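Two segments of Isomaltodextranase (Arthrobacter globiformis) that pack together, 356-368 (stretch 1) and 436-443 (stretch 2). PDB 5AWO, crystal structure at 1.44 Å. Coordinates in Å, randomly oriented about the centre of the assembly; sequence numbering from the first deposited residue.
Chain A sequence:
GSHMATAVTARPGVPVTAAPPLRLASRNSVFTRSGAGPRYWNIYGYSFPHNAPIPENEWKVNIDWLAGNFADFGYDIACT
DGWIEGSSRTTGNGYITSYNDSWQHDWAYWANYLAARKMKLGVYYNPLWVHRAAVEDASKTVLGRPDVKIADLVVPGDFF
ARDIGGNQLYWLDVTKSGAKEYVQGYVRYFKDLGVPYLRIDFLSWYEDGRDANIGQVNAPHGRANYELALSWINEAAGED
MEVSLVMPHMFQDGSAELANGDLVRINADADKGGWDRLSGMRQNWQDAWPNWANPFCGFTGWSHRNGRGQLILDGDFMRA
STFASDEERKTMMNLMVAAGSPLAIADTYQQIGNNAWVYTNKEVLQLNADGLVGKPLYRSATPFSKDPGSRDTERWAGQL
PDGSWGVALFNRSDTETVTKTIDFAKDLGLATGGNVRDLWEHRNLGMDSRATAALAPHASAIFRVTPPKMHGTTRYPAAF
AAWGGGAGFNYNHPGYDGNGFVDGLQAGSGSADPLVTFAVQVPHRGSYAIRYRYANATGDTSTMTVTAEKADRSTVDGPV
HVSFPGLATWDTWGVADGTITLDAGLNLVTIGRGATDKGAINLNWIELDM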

# COMPACT_ATOMS: atom_id res chain seq x y z
N ALA A 356 11.70 -20.57 8.07
CA ALA A 356 10.33 -20.23 8.47
C ALA A 356 10.26 -19.15 9.53
O ALA A 356 9.38 -18.28 9.53
CB ALA A 356 9.58 -21.47 8.96
N TRP A 357 11.21 -19.20 10.47
CA TRP A 357 11.25 -18.23 11.55
C TRP A 357 11.21 -16.74 11.11
O TRP A 357 10.72 -15.88 11.83
CB TRP A 357 12.50 -18.49 12.42
CG TRP A 357 13.78 -18.29 11.64
CD1 TRP A 357 14.47 -19.23 10.92
CD2 TRP A 357 14.47 -17.06 11.45
NE1 TRP A 357 15.54 -18.66 10.30
CE2 TRP A 357 15.56 -17.32 10.60
CE3 TRP A 357 14.27 -15.75 11.90
CZ2 TRP A 357 16.47 -16.34 10.23
CZ3 TRP A 357 15.15 -14.76 11.51
CH2 TRP A 357 16.25 -15.07 10.67
N VAL A 358 11.74 -16.44 9.92
CA VAL A 358 11.80 -15.07 9.39
C VAL A 358 10.41 -14.44 9.38
O VAL A 358 10.20 -13.24 9.66
CB VAL A 358 12.36 -15.07 7.91
CG1 VAL A 358 12.30 -13.68 7.25
CG2 VAL A 358 13.81 -15.60 7.89
N TYR A 359 9.44 -15.28 9.06
CA TYR A 359 8.09 -14.86 8.74
C TYR A 359 7.14 -14.97 9.93
O TYR A 359 6.02 -14.45 9.88
CB TYR A 359 7.58 -15.73 7.61
CG TYR A 359 8.38 -15.61 6.35
CD1 TYR A 359 8.64 -14.35 5.78
CD2 TYR A 359 8.91 -16.71 5.70
CE1 TYR A 359 9.35 -14.21 4.60
CE2 TYR A 359 9.62 -16.59 4.52
CZ TYR A 359 9.85 -15.34 3.98
OH TYR A 359 10.54 -15.21 2.79
N THR A 360 7.57 -15.63 11.00
CA THR A 360 6.66 -16.05 12.07
C THR A 360 7.03 -15.49 13.45
O THR A 360 6.64 -16.06 14.48
CB THR A 360 6.56 -17.58 12.11
OG1 THR A 360 7.85 -18.15 12.39
CG2 THR A 360 6.01 -18.11 10.80
N ASN A 361 7.74 -14.37 13.51
CA ASN A 361 7.95 -13.67 14.77
C ASN A 361 6.65 -12.93 15.13
O ASN A 361 6.25 -11.99 14.46
CB ASN A 361 9.13 -12.70 14.64
CG ASN A 361 9.38 -11.87 15.88
OD1 ASN A 361 8.48 -11.52 16.63
ND2 ASN A 361 10.62 -11.49 16.06
N LYS A 362 5.98 -13.42 16.16
CA LYS A 362 4.66 -12.91 16.52
C LYS A 362 4.67 -11.42 16.83
O LYS A 362 3.70 -10.72 16.52
CB LYS A 362 4.05 -13.73 17.68
CG LYS A 362 3.65 -15.15 17.27
CD LYS A 362 3.56 -16.09 18.48
CE LYS A 362 3.49 -17.57 18.09
NZ LYS A 362 4.79 -18.30 17.90
N GLU A 363 5.74 -10.92 17.45
CA GLU A 363 5.79 -9.51 17.81
C GLU A 363 5.97 -8.61 16.59
O GLU A 363 5.41 -7.53 16.52
CB GLU A 363 6.90 -9.24 18.83
CG GLU A 363 6.75 -10.06 20.10
CD GLU A 363 7.45 -9.40 21.26
OE1 GLU A 363 7.04 -8.30 21.66
OE2 GLU A 363 8.45 -9.98 21.76
N VAL A 364 6.78 -9.05 15.63
CA VAL A 364 6.95 -8.33 14.36
C VAL A 364 5.64 -8.38 13.59
O VAL A 364 5.17 -7.35 13.10
CB VAL A 364 8.15 -8.89 13.58
CG1 VAL A 364 8.22 -8.29 12.19
CG2 VAL A 364 9.47 -8.61 14.32
N LEU A 365 5.02 -9.56 13.53
CA LEU A 365 3.72 -9.67 12.87
C LEU A 365 2.68 -8.77 13.53
O LEU A 365 1.80 -8.23 12.83
CB LEU A 365 3.22 -11.11 12.82
CG LEU A 365 4.01 -12.04 11.89
CD1 LEU A 365 3.56 -13.48 12.09
CD2 LEU A 365 3.91 -11.61 10.44
N GLN A 366 2.74 -8.62 14.84
CA GLN A 366 1.74 -7.83 15.52
C GLN A 366 1.73 -6.41 15.00
O GLN A 366 0.67 -5.79 14.94
CB GLN A 366 1.94 -7.87 17.03
CG GLN A 366 0.74 -7.35 17.81
CD GLN A 366 -0.45 -8.27 17.68
OE1 GLN A 366 -0.32 -9.47 17.85
NE2 GLN A 366 -1.62 -7.71 17.33
N LEU A 367 2.88 -5.87 14.59
CA LEU A 367 2.92 -4.53 13.98
C LEU A 367 2.05 -4.48 12.71
O LEU A 367 1.26 -3.56 12.49
CB LEU A 367 4.34 -4.10 13.65
CG LEU A 367 5.26 -3.79 14.83
CD1 LEU A 367 6.69 -3.57 14.36
CD2 LEU A 367 4.80 -2.58 15.63
N ASN A 368 2.19 -5.50 11.89
CA ASN A 368 1.34 -5.64 10.70
C ASN A 368 -0.14 -5.80 11.03
O ASN A 368 -0.98 -5.11 10.45
CB ASN A 368 1.86 -6.75 9.78
CG ASN A 368 0.83 -7.19 8.75
OD1 ASN A 368 -0.04 -7.98 9.06
ND2 ASN A 368 0.93 -6.70 7.51
N VAL A 436 10.36 0.98 25.38
CA VAL A 436 10.96 0.47 24.12
C VAL A 436 11.16 -1.03 24.25
O VAL A 436 11.74 -1.49 25.24
CB VAL A 436 12.29 1.18 23.81
CG1 VAL A 436 12.90 0.65 22.51
CG2 VAL A 436 12.08 2.67 23.70
N ARG A 437 10.65 -1.78 23.28
CA ARG A 437 10.85 -3.22 23.24
C ARG A 437 11.50 -3.58 21.90
O ARG A 437 10.99 -3.23 20.84
CB ARG A 437 9.51 -3.93 23.38
CG ARG A 437 9.62 -5.41 23.50
CD ARG A 437 8.30 -6.08 23.91
NE ARG A 437 8.44 -7.51 23.80
CZ ARG A 437 8.94 -8.29 24.75
NH1 ARG A 437 9.25 -7.78 25.94
NH2 ARG A 437 9.08 -9.59 24.53
N ASP A 438 12.63 -4.30 21.98
CA ASP A 438 13.33 -4.86 20.80
C ASP A 438 12.63 -6.16 20.41
O ASP A 438 12.54 -7.10 21.19
CB ASP A 438 14.80 -5.08 21.17
CG ASP A 438 15.63 -5.62 20.02
OD1 ASP A 438 15.11 -6.43 19.26
OD2 ASP A 438 16.81 -5.23 19.93
N LEU A 439 12.06 -6.19 19.19
CA LEU A 439 11.16 -7.26 18.82
C LEU A 439 11.84 -8.52 18.28
O LEU A 439 11.19 -9.54 18.15
CB LEU A 439 10.11 -6.79 17.80
CG LEU A 439 9.33 -5.56 18.22
CD1 LEU A 439 8.28 -5.22 17.20
CD2 LEU A 439 8.69 -5.72 19.59
N TRP A 440 13.14 -8.44 18.03
CA TRP A 440 13.90 -9.67 17.67
C TRP A 440 14.63 -10.23 18.88
O TRP A 440 14.78 -11.45 18.99
CB TRP A 440 14.86 -9.42 16.49
CG TRP A 440 14.13 -9.37 15.19
CD1 TRP A 440 13.79 -8.24 14.50
CD2 TRP A 440 13.60 -10.47 14.45
NE1 TRP A 440 13.10 -8.58 13.37
CE2 TRP A 440 12.96 -9.94 13.32
CE3 TRP A 440 13.60 -11.86 14.64
CZ2 TRP A 440 12.33 -10.76 12.38
CZ3 TRP A 440 12.97 -12.66 13.72
CH2 TRP A 440 12.34 -12.12 12.60
N GLU A 441 15.09 -9.37 19.79
CA GLU A 441 15.61 -9.84 21.09
C GLU A 441 14.46 -10.27 22.00
O GLU A 441 14.67 -11.03 22.95
CB GLU A 441 16.45 -8.78 21.78
CG GLU A 441 17.73 -8.42 21.03
CD GLU A 441 18.62 -7.45 21.80
OE1 GLU A 441 18.22 -6.95 22.86
OE2 GLU A 441 19.76 -7.15 21.36
N HIS A 442 13.24 -9.80 21.72
CA HIS A 442 12.10 -10.01 22.61
C HIS A 442 12.48 -9.51 24.01
O HIS A 442 12.36 -10.24 24.99
CB HIS A 442 11.62 -11.46 22.62
CG HIS A 442 11.33 -12.00 21.26
ND1 HIS A 442 10.19 -11.66 20.57
CD2 HIS A 442 12.05 -12.81 20.45
CE1 HIS A 442 10.21 -12.28 19.40
NE2 HIS A 442 11.32 -12.97 19.30
N ARG A 443 12.88 -8.24 24.08
CA ARG A 443 13.50 -7.67 25.29
C ARG A 443 12.92 -6.29 25.56
O ARG A 443 12.90 -5.42 24.70
CB ARG A 443 15.01 -7.54 25.09
CG ARG A 443 15.72 -6.90 26.27
CD ARG A 443 17.23 -6.74 26.10
NE ARG A 443 17.94 -8.02 26.18
CZ ARG A 443 18.28 -8.64 27.32
NH1 ARG A 443 18.01 -8.09 28.51
NH2 ARG A 443 18.91 -9.79 27.26

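The start of the helix that begins at Lys362, with the residues leading into it, packs against the end of a strand and the turn after it, 439-442, burying 501 Å² in all. Polar contacts gather around Asn361 and Glu363, and an apolar patch lies beside them.

Asn361, the N-cap residue, points its CA-to-CB bond toward stretch 2 and uses both ends of its amide. With chi1 t (177°) and chi2 at -31°, OD1 turns back to the helix, accepting from Val364 N at 3.2 Å and, weakly, from Glu363 N at 2.9 Å, while ND2 reaches across to donate to Leu439 O at 2.9 Å and a nearly straight 171°. A primary amide suits the place because it carries an acceptor for the cap and a donor for the carbonyl on one group. The same side chain lies over one face of the Trp440 ring, with Asn361 CB 4.2 Å from the centroid of the six-membered ring.

Glu363 also points toward stretch 2. Its m, t conformation, with chi3 at 65°, carries the carboxylate out to Arg437 and His442. Arg437, extended through t, t, t with chi4 at 86°, presents the edge of its guanidinium in a two-pronged salt bridge: Arg437 NE to Glu363 OE1 at 2.7 Å and Arg437 NH2 to Glu363 OE2 at 2.9 Å. Glu363 OE2 takes a second donor, His442 ND1, at 2.7 Å and 167°. His442 sits at positive phi (54/56); its CA-to-CB bond points sideways, and chi1 m with chi2 at -76° brings the ring edge to the carboxylate.

Trp440 starts from a CA-to-CB bond directed away, yet chi1 m (-76°) and chi2 of 101° fold the indole back against stretch 1. Val364, t at 172°, sets CG2 4.1 Å from the centroid of the Trp440 five-membered ring, off-centre, and 4.0 Å from Leu439 CB, so this one methyl touches both residues. Trp357, chi1 p, brings its ring end nearer than its sideways CA-to-CB bond suggests: Trp357 CZ3 is 3.7 Å from Trp440 CZ3, the ring planes 85° apart. Trp440 NE1 is hydrogen-bonded elsewhere in the structure, so packing against Val364 leaves no polar atom of the indole unsatisfied.

One helical turn beyond Glu363, Leu367 (m, t) meets Leu439, also m, t, with Leu367 CD1 3.6 Å from Leu439 CD1; both residues are buried. Within stretch 2, Asp438 OD1 accepts from Trp440 N at 3.1 Å and Glu441 N at 3.0 Å, tying down the turn that carries Leu439 O, the Trp440 indole and the His442 ring.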